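Local coordinates for protein beta-agarase AgaA (Microbulbifer thermotolerans, PDB 3WZ1) that hydrolyses the beta-1,4-galactosidic linkages of agarose from within the chain, releasing mainly neoagarotetraose, through its family 16 glycoside hydrolase catalytic domain, at residues 59-64 with 86-91; 112-117 with 247-252; 48-53 with 118-123; 148-153 with 180-185. One frame throughout, in Å; residues are numbered along the deposited sequence.

Interaction 1: 59-64 with 86-91; sequences LTEWHP and QVYLGS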
loop_
_atom_site.group_PDB
_atom_site.type_symbol
_atom_site.label_atom_id
_atom_site.label_comp_id
_atom_site.label_asym_id
_atom_site.label_seq_id
_atom_site.Cartn_x
_atom_site.Cartn_y
_atom_site.Cartn_z
ATOM N N LEU A 59 -9.417 9.948 11.530
ATOM C CA LEU A 59 -10.740 10.453 11.127
ATOM C C LEU A 59 -11.281 9.697 9.896
ATOM O O LEU A 59 -12.270 10.093 9.301
ATOM C CB LEU A 59 -10.672 11.957 10.867
ATOM C CG LEU A 59 -10.139 12.789 12.036
ATOM C CD1 LEU A 59 -9.988 14.239 11.638
ATOM C CD2 LEU A 59 -11.029 12.629 13.264
ATOM N N THR A 60 -10.658 8.574 9.553
ATOM C CA THR A 60 -11.067 7.765 8.410
ATOM C C THR A 60 -12.410 7.068 8.653
ATOM O O THR A 60 -12.646 6.526 9.733
ATOM C CB THR A 60 -10.073 6.614 8.164
ATOM O OG1 THR A 60 -8.749 7.157 8.040
ATOM C CG2 THR A 60 -10.428 5.753 6.946
ATOM N N GLU A 61 -13.235 7.056 7.619
ATOM C CA GLU A 61 -14.293 6.093 7.528
ATOM C C GLU A 61 -14.308 5.495 6.131
ATOM O O GLU A 61 -14.728 6.139 5.177
ATOM C CB GLU A 61 -15.640 6.713 7.893
ATOM C CG GLU A 61 -16.675 5.660 8.145
ATOM C CD GLU A 61 -18.054 6.221 8.469
ATOM O OE1 GLU A 61 -18.181 7.109 9.332
ATOM O OE2 GLU A 61 -19.005 5.720 7.855
ATOM N N TRP A 62 -13.788 4.278 5.983
ATOM C CA TRP A 62 -13.757 3.662 4.652
ATOM C C TRP A 62 -15.166 3.463 4.130
ATOM O O TRP A 62 -16.077 3.140 4.885
ATOM C CB TRP A 62 -12.982 2.347 4.644
ATOM C CG TRP A 62 -11.510 2.530 4.921
ATOM C CD1 TRP A 62 -10.647 3.399 4.277
ATOM C CD2 TRP A 62 -10.709 1.806 5.865
ATOM N NE1 TRP A 62 -9.376 3.268 4.785
ATOM C CE2 TRP A 62 -9.387 2.305 5.766
ATOM C CE3 TRP A 62 -10.974 0.777 6.774
ATOM C CZ2 TRP A 62 -8.344 1.814 6.556
ATOM C CZ3 TRP A 62 -9.930 0.292 7.552
ATOM C CH2 TRP A 62 -8.632 0.813 7.441
ATOM N N HIS A 63 -15.344 3.729 2.845
ATOM C CA HIS A 63 -16.667 3.819 2.234
ATOM C C HIS A 63 -16.612 3.189 0.842
ATOM O O HIS A 63 -15.738 3.525 0.032
ATOM C CB HIS A 63 -17.037 5.290 2.176
ATOM C CG HIS A 63 -18.455 5.580 1.765
ATOM N ND1 HIS A 63 -19.033 5.080 0.621
ATOM C CD2 HIS A 63 -19.371 6.411 2.311
ATOM C CE1 HIS A 63 -20.261 5.562 0.501
ATOM N NE2 HIS A 63 -20.493 6.375 1.511
ATOM N N PRO A 64 -17.535 2.252 0.538
ATOM C CA PRO A 64 -17.423 1.514 -0.717
ATOM C C PRO A 64 -17.518 2.406 -1.969
ATOM O O PRO A 64 -16.952 2.076 -2.998
ATOM C CB PRO A 64 -18.548 0.463 -0.625
ATOM C CG PRO A 64 -19.502 1.024 0.353
ATOM C CD PRO A 64 -18.684 1.796 1.340
ATOM N N GLN A 86 -15.092 13.775 9.915
ATOM C CA GLN A 86 -14.585 12.513 9.369
ATOM C C GLN A 86 -14.361 12.629 7.860
ATOM O O GLN A 86 -14.904 13.521 7.206
ATOM C CB GLN A 86 -15.547 11.345 9.658
ATOM C CG GLN A 86 -15.867 11.143 11.137
ATOM C CD GLN A 86 -14.747 10.473 11.905
ATOM O OE1 GLN A 86 -13.982 11.129 12.615
ATOM N NE2 GLN A 86 -14.636 9.160 11.760
ATOM N N VAL A 87 -13.566 11.705 7.336
ATOM C CA VAL A 87 -13.179 11.662 5.930
ATOM C C VAL A 87 -13.553 10.303 5.368
ATOM O O VAL A 87 -13.043 9.275 5.800
ATOM C CB VAL A 87 -11.658 11.869 5.783
ATOM C CG1 VAL A 87 -11.286 11.961 4.320
ATOM C CG2 VAL A 87 -11.175 13.092 6.573
ATOM N N TYR A 88 -14.475 10.303 4.415
ATOM C CA TYR A 88 -14.769 9.112 3.657
ATOM C C TYR A 88 -13.621 8.826 2.699
ATOM O O TYR A 88 -13.182 9.721 1.980
ATOM C CB TYR A 88 -16.069 9.273 2.860
ATOM C CG TYR A 88 -17.372 9.195 3.635
ATOM C CD1 TYR A 88 -17.538 8.307 4.686
ATOM C CD2 TYR A 88 -18.460 9.954 3.226
ATOM C CE1 TYR A 88 -18.758 8.211 5.356
ATOM C CE2 TYR A 88 -19.679 9.866 3.879
ATOM C CZ TYR A 88 -19.806 8.986 4.940
ATOM O OH TYR A 88 -21.025 8.862 5.595
ATOM N N LEU A 89 -13.134 7.590 2.729
ATOM C CA LEU A 89 -11.978 7.170 1.917
ATOM C C LEU A 89 -12.196 5.819 1.260
ATOM O O LEU A 89 -12.806 4.911 1.848
ATOM C CB LEU A 89 -10.701 7.099 2.777
ATOM C CG LEU A 89 -10.259 8.402 3.427
ATOM C CD1 LEU A 89 -9.080 8.173 4.355
ATOM C CD2 LEU A 89 -9.894 9.417 2.356
ATOM N N GLY A 90 -11.655 5.653 0.056
ATOM C CA GLY A 90 -11.703 4.368 -0.611
ATOM C C GLY A 90 -10.801 3.331 0.027
ATOM O O GLY A 90 -9.761 3.658 0.634
ATOM N N SER A 91 -11.188 2.073 -0.148
ATOM C CA SER A 91 -10.377 0.945 0.279
ATOM C C SER A 91 -10.868 -0.297 -0.401
ATOM O O SER A 91 -12.076 -0.517 -0.460
ATOM C CB SER A 91 -10.459 0.741 1.791
ATOM O OG SER A 91 -9.688 -0.383 2.187
HETATM O O HOH W 1 -13.969 1.687 -1.053
#
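Leu59 O accepts the N-H of Val87 at 2.9 Å, opening a short parallel beta ladder that joins strand 60-62 to strand 87-94 in the beta-jelly roll of this GH16 domain. Glu61 uses both of its backbone groups across the ladder: its N donates to Val87 O at 2.9 Å, while its O receives Leu89 N over a longer 3.3 Å, with the donor above the carbonyl plane. Leu89 O in turn takes the N-H of His63 at 3.0 Å. One step further a water replaces the direct bond, donating to His63 O and accepting from Ser91 N.

The buried polar side-chain atoms look outward for partners: Thr60 OG1 pairs with Asp240 N, Trp62 NE1 with Met238 O and Ser91 OG with Gly49 O. Glu61 OE1 forms a salt bridge with Lys81, and His63 ND1 bonds to His65 N.

On the face that carries Glu61 and Tyr88, the extended Glu61 runs alongside the tyrosine and sets OE2 at the ring edge, 3.5 Å from CE1, its carboxylate turned 85° from the ring. The Trp62 indole is sandwiched between Ser91 CB on one face and Thr60 CG2 on the opposite one. His63 and Tyr88 form a T-shaped pair with planes at 72°. His63 CG lies anti to the backbone N (chi1 -171°); the ring edge meets the Tyr88 face, and CD2 stands 3.4 Å above the centre of that ring.

Interaction 2: 112-117 with 247-252; sequences NMVLAS and NGITPT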
loop_
_atom_site.group_PDB
_atom_site.type_symbol
_atom_site.label_atom_id
_atom_site.label_comp_id
_atom_site.label_asym_id
_atom_site.label_seq_id
_atom_site.Cartn_x
_atom_site.Cartn_y
_atom_site.Cartn_z
ATOM N N ASN A 112 -2.689 14.070 -3.967
ATOM C CA ASN A 112 -2.045 15.290 -3.534
ATOM C C ASN A 112 -2.741 15.781 -2.279
ATOM O O ASN A 112 -3.428 16.798 -2.268
ATOM C CB ASN A 112 -2.109 16.303 -4.668
ATOM C CG ASN A 112 -1.363 17.579 -4.372
ATOM O OD1 ASN A 112 -0.778 17.775 -3.312
ATOM N ND2 ASN A 112 -1.390 18.481 -5.367
ATOM N N MET A 113 -2.531 15.014 -1.216
ATOM C CA MET A 113 -3.216 15.189 0.045
ATOM C C MET A 113 -2.298 14.828 1.195
ATOM O O MET A 113 -1.291 14.127 1.021
ATOM C CB MET A 113 -4.435 14.266 0.107
ATOM C CG MET A 113 -5.464 14.426 -0.988
ATOM S SD MET A 113 -6.458 15.933 -0.816
ATOM C CE MET A 113 -7.830 15.323 0.177
ATOM N N VAL A 114 -2.658 15.275 2.397
ATOM C CA VAL A 114 -1.924 14.891 3.601
ATOM C C VAL A 114 -2.252 13.474 4.068
ATOM O O VAL A 114 -1.611 12.922 4.967
ATOM C CB VAL A 114 -2.118 15.882 4.755
ATOM C CG1 VAL A 114 -1.566 17.244 4.359
ATOM C CG2 VAL A 114 -3.585 15.985 5.201
ATOM N N LEU A 115 -3.303 12.909 3.485
ATOM C CA LEU A 115 -3.662 11.513 3.704
ATOM C C LEU A 115 -2.565 10.582 3.248
ATOM O O LEU A 115 -1.856 10.871 2.287
ATOM C CB LEU A 115 -4.915 11.191 2.899
ATOM C CG LEU A 115 -6.157 12.014 3.224
ATOM C CD1 LEU A 115 -7.192 11.867 2.133
ATOM C CD2 LEU A 115 -6.715 11.564 4.564
ATOM N N ALA A 116 -2.486 9.419 3.890
ATOM C CA ALA A 116 -1.660 8.330 3.374
ATOM C C ALA A 116 -2.302 7.714 2.136
ATOM O O ALA A 116 -3.495 7.403 2.162
ATOM C CB ALA A 116 -1.488 7.255 4.443
ATOM N N SER A 117 -1.520 7.559 1.059
ATOM C CA SER A 117 -1.854 6.728 -0.098
ATOM C C SER A 117 -1.113 5.416 0.112
ATOM O O SER A 117 0.122 5.413 0.259
ATOM C CB SER A 117 -1.433 7.380 -1.427
ATOM O OG SER A 117 -2.112 8.609 -1.660
ATOM N N ASN A 247 -2.650 15.196 15.646
ATOM C CA ASN A 247 -1.669 16.239 15.848
ATOM C C ASN A 247 -1.846 17.421 14.923
ATOM O O ASN A 247 -0.919 18.218 14.782
ATOM C CB ASN A 247 -0.264 15.616 15.732
ATOM C CG ASN A 247 -0.040 14.509 16.746
ATOM O OD1 ASN A 247 0.345 13.367 16.405
ATOM N ND2 ASN A 247 -0.332 14.804 17.986
ATOM N N GLY A 248 -3.030 17.549 14.325
ATOM C CA GLY A 248 -3.419 18.741 13.587
ATOM C C GLY A 248 -3.190 18.741 12.088
ATOM O O GLY A 248 -3.321 19.793 11.454
ATOM N N ILE A 249 -2.867 17.582 11.506
ATOM C CA ILE A 249 -2.704 17.476 10.053
ATOM C C ILE A 249 -3.753 16.507 9.500
ATOM O O ILE A 249 -3.664 15.297 9.702
ATOM C CB ILE A 249 -1.284 17.035 9.655
ATOM C CG1 ILE A 249 -0.267 18.107 10.078
ATOM C CG2 ILE A 249 -1.197 16.792 8.151
ATOM C CD1 ILE A 249 1.145 17.804 9.647
ATOM N N THR A 250 -4.714 17.068 8.785
ATOM C CA THR A 250 -5.850 16.339 8.226
ATOM C C THR A 250 -6.406 17.189 7.086
ATOM O O THR A 250 -6.249 18.427 7.092
ATOM C CB THR A 250 -6.902 16.029 9.340
ATOM O OG1 THR A 250 -7.892 15.102 8.859
ATOM C CG2 THR A 250 -7.623 17.287 9.776
ATOM N N PRO A 251 -7.051 16.566 6.090
ATOM C CA PRO A 251 -7.493 17.371 4.963
ATOM C C PRO A 251 -8.523 18.442 5.316
ATOM O O PRO A 251 -9.373 18.239 6.195
ATOM C CB PRO A 251 -8.137 16.362 4.016
ATOM C CG PRO A 251 -7.489 15.086 4.373
ATOM C CD PRO A 251 -7.268 15.124 5.845
ATOM N N THR A 252 -8.457 19.549 4.600
ATOM C CA THR A 252 -9.478 20.582 4.706
ATOM C C THR A 252 -10.644 20.254 3.767
ATOM O O THR A 252 -10.524 19.462 2.815
ATOM C CB THR A 252 -8.919 21.956 4.313
ATOM O OG1 THR A 252 -8.557 21.939 2.929
ATOM C CG2 THR A 252 -7.710 22.322 5.168
#
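Val114 and Pro251 meet at the middle of an apolar contact between the loop leading into strand 116-123 and the loop that joins helices 242-245 and 253-256. Val114 points CB toward this second loop. That CB already touches Ile249 CG2, at 3.6 Å. CG1, anti to the carbonyl carbon (chi1 -63°), leans on the same methyl at 3.8 Å. CG2 takes the crowded position between the backbone N and the carbonyl carbon and presses against the peptide that links Thr250 to Pro251, 3.6 Å from Thr250 C, with Pro251 CD also close by.

The proline ring is held by two further side chains. Leu115 crosses it at about a right angle, with CG 3.5 Å from Pro251 CG and its methyl CD2 reaching both CG and CD of the ring. Met113 is bent at chi2 and chi3, and its terminal CE comes to 4.0 Å from Pro251 CB.

Just past the proline, Thr252 caps helix 253-256, whose Leu256 touches both Met113 and Pro251. Backbone oxygens on both loops are taken by arginines from other parts of the chain: Val114 O by Arg244, Thr250 O by Arg140 and Pro251 O by Arg80.

The side chains that meet between the two loops are all apolar, so the attraction is dispersive and hydrophobic and the fit depends on shape, while polarity is dealt with around it by arginine.

Interaction 3: 48-53 with 118-123; sequences EGFINP and DFWFLS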
loop_
_atom_site.group_PDB
_atom_site.type_symbol
_atom_site.label_atom_id
_atom_site.label_comp_id
_atom_site.label_asym_id
_atom_site.label_seq_id
_atom_site.Cartn_x
_atom_site.Cartn_y
_atom_site.Cartn_z
ATOM N N GLU A 48 -14.725 -4.653 -1.349
ATOM C CA GLU A 48 -14.649 -3.283 -0.834
ATOM C C GLU A 48 -14.312 -3.329 0.648
ATOM O O GLU A 48 -14.741 -4.250 1.358
ATOM C CB GLU A 48 -15.967 -2.545 -1.054
ATOM C CG GLU A 48 -16.224 -2.274 -2.536
ATOM C CD GLU A 48 -17.670 -2.440 -2.938
ATOM O OE1 GLU A 48 -18.217 -1.516 -3.573
ATOM O OE2 GLU A 48 -18.234 -3.530 -2.629
ATOM N N GLY A 49 -13.577 -2.338 1.123
ATOM C CA GLY A 49 -13.250 -2.199 2.544
ATOM C C GLY A 49 -11.942 -2.840 2.938
ATOM O O GLY A 49 -10.957 -2.746 2.201
ATOM N N PHE A 50 -11.967 -3.507 4.089
ATOM C CA PHE A 50 -10.785 -3.897 4.855
ATOM C C PHE A 50 -10.856 -5.405 5.075
ATOM O O PHE A 50 -11.757 -6.100 4.557
ATOM C CB PHE A 50 -10.830 -3.081 6.183
ATOM C CG PHE A 50 -9.665 -3.274 7.131
ATOM C CD1 PHE A 50 -8.349 -3.066 6.742
ATOM C CD2 PHE A 50 -9.895 -3.616 8.461
ATOM C CE1 PHE A 50 -7.309 -3.235 7.630
ATOM C CE2 PHE A 50 -8.842 -3.771 9.358
ATOM C CZ PHE A 50 -7.538 -3.571 8.939
ATOM N N ILE A 51 -9.906 -5.944 5.838
ATOM C CA ILE A 51 -9.920 -7.385 6.158
ATOM C C ILE A 51 -11.048 -7.766 7.108
ATOM O O ILE A 51 -11.377 -8.955 7.221
ATOM C CB ILE A 51 -8.577 -7.894 6.720
ATOM C CG1 ILE A 51 -8.144 -7.090 7.954
ATOM C CG2 ILE A 51 -7.495 -7.837 5.650
ATOM C CD1 ILE A 51 -7.070 -7.776 8.761
ATOM N N ASN A 52 -11.614 -6.773 7.792
ATOM C CA ASN A 52 -12.708 -6.978 8.742
ATOM C C ASN A 52 -13.572 -5.707 8.746
ATOM O O ASN A 52 -13.291 -4.773 7.982
ATOM C CB ASN A 52 -12.145 -7.382 10.117
ATOM C CG ASN A 52 -11.293 -6.300 10.766
ATOM O OD1 ASN A 52 -11.679 -5.139 10.827
ATOM N ND2 ASN A 52 -10.124 -6.690 11.291
ATOM N N PRO A 53 -14.633 -5.654 9.577
ATOM C CA PRO A 53 -15.506 -4.492 9.494
ATOM C C PRO A 53 -14.984 -3.158 10.030
ATOM O O PRO A 53 -15.709 -2.155 9.960
ATOM C CB PRO A 53 -16.727 -4.929 10.313
ATOM C CG PRO A 53 -16.727 -6.420 10.197
ATOM C CD PRO A 53 -15.270 -6.760 10.303
ATOM N N ASP A 118 -1.855 4.306 0.172
ATOM C CA ASP A 118 -1.306 3.026 0.647
ATOM C C ASP A 118 -1.496 1.852 -0.311
ATOM O O ASP A 118 -2.551 1.697 -0.936
ATOM C CB ASP A 118 -1.931 2.618 1.984
ATOM C CG ASP A 118 -1.795 3.678 3.059
ATOM O OD1 ASP A 118 -0.695 4.269 3.168
ATOM O OD2 ASP A 118 -2.781 3.887 3.840
ATOM N N PHE A 119 -0.468 1.003 -0.363
ATOM C CA PHE A 119 -0.520 -0.343 -0.955
ATOM C C PHE A 119 0.216 -1.193 0.048
ATOM O O PHE A 119 1.425 -1.021 0.260
ATOM C CB PHE A 119 0.143 -0.381 -2.327
ATOM C CG PHE A 119 0.325 -1.772 -2.897
ATOM C CD1 PHE A 119 -0.749 -2.639 -3.065
ATOM C CD2 PHE A 119 1.597 -2.185 -3.298
ATOM C CE1 PHE A 119 -0.548 -3.908 -3.643
ATOM C CE2 PHE A 119 1.794 -3.443 -3.856
ATOM C CZ PHE A 119 0.727 -4.287 -4.042
ATOM N N TRP A 120 -0.530 -2.051 0.742
ATOM C CA TRP A 120 0.026 -2.690 1.926
ATOM C C TRP A 120 -0.641 -4.038 2.191
ATOM O O TRP A 120 -1.563 -4.434 1.487
ATOM C CB TRP A 120 -0.087 -1.759 3.131
ATOM C CG TRP A 120 -1.474 -1.427 3.554
ATOM C CD1 TRP A 120 -2.415 -0.737 2.846
ATOM C CD2 TRP A 120 -2.070 -1.718 4.826
ATOM N NE1 TRP A 120 -3.546 -0.576 3.593
ATOM C CE2 TRP A 120 -3.372 -1.185 4.809
ATOM C CE3 TRP A 120 -1.626 -2.375 5.962
ATOM C CZ2 TRP A 120 -4.241 -1.288 5.900
ATOM C CZ3 TRP A 120 -2.490 -2.498 7.039
ATOM C CH2 TRP A 120 -3.784 -1.950 7.001
ATOM N N PHE A 121 -0.115 -4.720 3.210
ATOM C CA PHE A 121 -0.416 -6.114 3.491
ATOM C C PHE A 121 -0.606 -6.333 4.962
ATOM O O PHE A 121 0.138 -5.805 5.758
ATOM C CB PHE A 121 0.733 -6.991 2.944
ATOM C CG PHE A 121 0.823 -6.896 1.463
ATOM C CD1 PHE A 121 0.091 -7.774 0.661
ATOM C CD2 PHE A 121 1.475 -5.832 0.876
ATOM C CE1 PHE A 121 0.058 -7.605 -0.721
ATOM C CE2 PHE A 121 1.430 -5.654 -0.495
ATOM C CZ PHE A 121 0.726 -6.540 -1.280
ATOM N N LEU A 122 -1.630 -7.095 5.308
ATOM C CA LEU A 122 -1.952 -7.348 6.715
ATOM C C LEU A 122 -2.482 -8.751 6.913
ATOM O O LEU A 122 -3.296 -9.226 6.132
ATOM C CB LEU A 122 -3.005 -6.333 7.202
ATOM C CG LEU A 122 -3.325 -6.300 8.693
ATOM C CD1 LEU A 122 -2.111 -5.886 9.510
ATOM C CD2 LEU A 122 -4.493 -5.359 8.926
ATOM N N SER A 123 -2.018 -9.405 7.975
ATOM C CA SER A 123 -2.517 -10.729 8.340
ATOM C C SER A 123 -3.944 -10.647 8.864
ATOM O O SER A 123 -4.375 -9.603 9.354
ATOM C CB SER A 123 -1.584 -11.399 9.368
ATOM O OG SER A 123 -1.555 -10.674 10.581
#
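Phe50 and Trp120 supply the aromatic part of this contact, their side chains crossing at about a right angle. Phe50 CG lies anti to the backbone N (chi1 -178°), and the rim atom CE1 of its ring comes 3.8 Å from Trp120 CH2, which sits near the plane of the phenyl ring, at its edge.

The aliphatic contacts converge on one methyl. Leu122 CD2 is shared between Phe50 CZ, at 3.5 Å, and Ile51 CD1, also at 3.5 Å. Ile51 also folds back on its neighbour, laying CG1 3.6 Å above the centre of the Phe50 ring.

The backbone oxygen Ser123 O also borders the cluster, 3.3 Å from Ile51 CD1. The hydroxyl of Ser123 serves the turn that follows, where it bonds to Asp125. Phe50 is further packed by the ring of Trp54.

The arrangement ties the loop between strands 46-48 and 60-62 to strand 116-123 of the jelly roll. The side chain of Trp120 comes within about 3 Å of that of Glu129, the predicted nucleophile. Glu129, Asp131 and Glu134 on the paired strand 128-135 fit the ExDxxE signature of the GH16 active site.

Interaction 4: 148-153 with 180-185; sequences ERLHLS and TKWRDA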
loop_
_atom_site.group_PDB
_atom_site.type_symbol
_atom_site.label_atom_id
_atom_site.label_comp_id
_atom_site.label_asym_id
_atom_site.label_seq_id
_atom_site.Cartn_x
_atom_site.Cartn_y
_atom_site.Cartn_z
ATOM N N GLU A 148 8.576 14.499 -0.943
ATOM C CA GLU A 148 9.736 13.880 -1.589
ATOM C C GLU A 148 10.105 12.516 -1.031
ATOM O O GLU A 148 11.156 11.962 -1.416
ATOM C CB GLU A 148 10.934 14.841 -1.547
ATOM C CG GLU A 148 10.672 16.060 -2.404
ATOM C CD GLU A 148 11.732 17.138 -2.342
ATOM O OE1 GLU A 148 12.798 16.929 -1.751
ATOM O OE2 GLU A 148 11.461 18.216 -2.917
ATOM N N ARG A 149 9.246 11.916 -0.202
ATOM C CA ARG A 149 9.594 10.694 0.527
ATOM C C ARG A 149 8.557 9.568 0.287
ATOM O O ARG A 149 7.365 9.835 0.176
ATOM C CB ARG A 149 9.707 11.017 2.028
ATOM C CG ARG A 149 10.617 12.213 2.375
ATOM C CD ARG A 149 11.951 11.735 2.872
ATOM N NE ARG A 149 13.198 12.523 2.723
ATOM C CZ ARG A 149 13.430 13.752 2.221
ATOM N NH1 ARG A 149 12.516 14.603 1.767
ATOM N NH2 ARG A 149 14.695 14.127 2.192
ATOM N N LEU A 150 9.031 8.327 0.255
ATOM C CA LEU A 150 8.172 7.118 0.337
ATOM C C LEU A 150 8.511 6.445 1.663
ATOM O O LEU A 150 9.684 6.239 1.981
ATOM C CB LEU A 150 8.472 6.161 -0.812
ATOM C CG LEU A 150 8.183 6.691 -2.215
ATOM C CD1 LEU A 150 8.771 5.753 -3.279
ATOM C CD2 LEU A 150 6.681 6.910 -2.439
ATOM N N HIS A 151 7.508 6.111 2.465
ATOM C CA HIS A 151 7.755 5.451 3.727
ATOM C C HIS A 151 7.840 3.953 3.447
ATOM O O HIS A 151 6.845 3.334 3.027
ATOM C CB HIS A 151 6.632 5.751 4.719
ATOM C CG HIS A 151 6.904 5.250 6.094
ATOM N ND1 HIS A 151 5.934 4.658 6.869
ATOM C CD2 HIS A 151 8.031 5.252 6.841
ATOM C CE1 HIS A 151 6.451 4.305 8.028
ATOM N NE2 HIS A 151 7.718 4.685 8.044
ATOM N N LEU A 152 9.017 3.379 3.667
ATOM C CA LEU A 152 9.265 1.949 3.410
ATOM C C LEU A 152 9.312 1.262 4.737
ATOM O O LEU A 152 10.252 1.470 5.495
ATOM C CB LEU A 152 10.589 1.760 2.683
ATOM C CG LEU A 152 10.774 2.588 1.404
ATOM C CD1 LEU A 152 12.148 2.313 0.813
ATOM C CD2 LEU A 152 9.688 2.311 0.388
ATOM N N SER A 153 8.305 0.458 5.051
ATOM C CA SER A 153 8.179 -0.023 6.410
ATOM C C SER A 153 7.384 -1.310 6.534
ATOM O O SER A 153 6.928 -1.894 5.546
ATOM C CB SER A 153 7.607 1.083 7.319
ATOM O OG SER A 153 7.938 0.809 8.701
ATOM N N THR A 180 12.531 14.450 -6.564
ATOM C CA THR A 180 11.315 13.903 -7.138
ATOM C C THR A 180 10.196 13.961 -6.111
ATOM O O THR A 180 10.365 13.525 -4.981
ATOM C CB THR A 180 11.520 12.434 -7.553
ATOM O OG1 THR A 180 12.485 12.387 -8.623
ATOM C CG2 THR A 180 10.236 11.812 -8.041
ATOM N N LYS A 181 9.079 14.520 -6.525
ATOM C CA LYS A 181 7.857 14.516 -5.721
ATOM C C LYS A 181 7.025 13.395 -6.292
ATOM O O LYS A 181 6.527 13.465 -7.413
ATOM C CB LYS A 181 7.163 15.861 -5.804
ATOM C CG LYS A 181 7.978 16.983 -5.161
ATOM C CD LYS A 181 7.656 18.311 -5.796
ATOM C CE LYS A 181 8.338 19.455 -5.066
ATOM N NZ LYS A 181 9.810 19.307 -5.138
ATOM N N TRP A 182 6.888 12.334 -5.497
ATOM C CA TRP A 182 6.304 11.090 -5.978
ATOM C C TRP A 182 4.881 11.285 -6.508
ATOM O O TRP A 182 4.495 10.641 -7.475
ATOM C CB TRP A 182 6.364 10.014 -4.880
ATOM C CG TRP A 182 7.773 9.834 -4.385
ATOM C CD1 TRP A 182 8.312 10.351 -3.267
ATOM C CD2 TRP A 182 8.839 9.161 -5.073
ATOM N NE1 TRP A 182 9.645 10.023 -3.176
ATOM C CE2 TRP A 182 9.996 9.303 -4.287
ATOM C CE3 TRP A 182 8.922 8.461 -6.280
ATOM C CZ2 TRP A 182 11.228 8.758 -4.662
ATOM C CZ3 TRP A 182 10.125 7.911 -6.644
ATOM C CH2 TRP A 182 11.271 8.073 -5.852
ATOM N N ARG A 183 4.126 12.204 -5.905
ATOM C CA ARG A 183 2.764 12.517 -6.361
ATOM C C ARG A 183 2.646 13.006 -7.817
ATOM O O ARG A 183 1.553 12.960 -8.406
ATOM C CB ARG A 183 2.114 13.572 -5.448
ATOM C CG ARG A 183 2.893 14.889 -5.485
ATOM C CD ARG A 183 2.056 16.136 -5.441
ATOM N NE ARG A 183 2.957 17.267 -5.713
ATOM C CZ ARG A 183 3.708 17.907 -4.816
ATOM N NH1 ARG A 183 3.713 17.580 -3.543
ATOM N NH2 ARG A 183 4.476 18.923 -5.220
ATOM N N ASP A 184 3.749 13.461 -8.411
ATOM C CA ASP A 184 3.670 14.066 -9.735
ATOM C C ASP A 184 3.548 13.101 -10.912
ATOM O O ASP A 184 3.309 13.543 -12.038
ATOM C CB ASP A 184 4.886 14.961 -9.975
ATOM C CG ASP A 184 4.847 16.240 -9.166
ATOM O OD1 ASP A 184 3.780 16.602 -8.651
ATOM O OD2 ASP A 184 5.916 16.892 -9.066
ATOM N N ALA A 185 3.731 11.803 -10.683
ATOM C CA ALA A 185 3.699 10.819 -11.756
ATOM C C ALA A 185 3.400 9.460 -11.197
ATOM O O ALA A 185 3.449 9.264 -9.983
ATOM C CB ALA A 185 5.038 10.780 -12.497
HETATM O O HOH W 2 12.608 12.152 -3.703
#
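Thr180 O receives a CA-H...O contact from Glu148 CA. A water stands 2.7 Å from Glu148 O and 2.9 Å from Thr180 O; with further acceptors nearby it has too few hydrogens to serve all of them. The Thr180 hydroxyl bonds to Asp176.

Lys181 runs side by side with Glu148, both pointing the same way. At the end of the chain, chi4 of 62° turns NZ into a salt bridge with Glu148 OE2, 3.0 Å away. The ammonium meets that oxygen on its anti side, 16° out of the carboxylate plane.

Trp182 points CB toward 148-153, and NE1 makes a weak hydrogen bond of 3.0 Å to Glu148 O, while Arg149 N sits at the ring edge. Leu150 crosses the indole over one face: its CG is 3.6 Å from the centroid of the five-membered ring and 2° off the normal, a CH-pi contact, and CD1 lies 3.8 Å above the plane. Thr180 CG2 is on the opposite face. Leu150 lies on strand 150-158 of the jelly roll, paired with strand 128-135, which carries Glu134, the predicted proton donor; the next residue, His151, hydrogen-bonds to Glu134 through ND1.

Arg183 has Lys181 CB over the centre of its guanidinium, and its NE forms a salt bridge with Asp184 OD1 at 3.1 Å, the hydrogen bond within it being weak. Asp184 N reaches back to Lys181 O at 3.0 Å within the 3-10 turn 182-184, followed by a weak bond from Ala185 N to Trp182 O.

All four contacts belong to the GH16 jelly-roll domain. Interactions 1 and 2 lie on the same side of the chain's centre, their centres about 13 Å apart, and touch through Leu89 with Leu115 and Leu59 with Thr250. Interaction 3, its centre also about 13 Å from that of interaction 1, meets it where Trp62 packs on Phe50. Interactions 2 and 3 use successive parts of strand 116-123, with centres about 20 Å apart. Along the chain, interaction 3 encloses interaction 1 and interaction 2 encloses interaction 4, while interactions 2 and 3 interleave. Interaction 4 lies across the chain's centre from interaction 3. Their strands 116-123 and 150-158 flank strand 128-135, which bears the predicted catalytic glutamates.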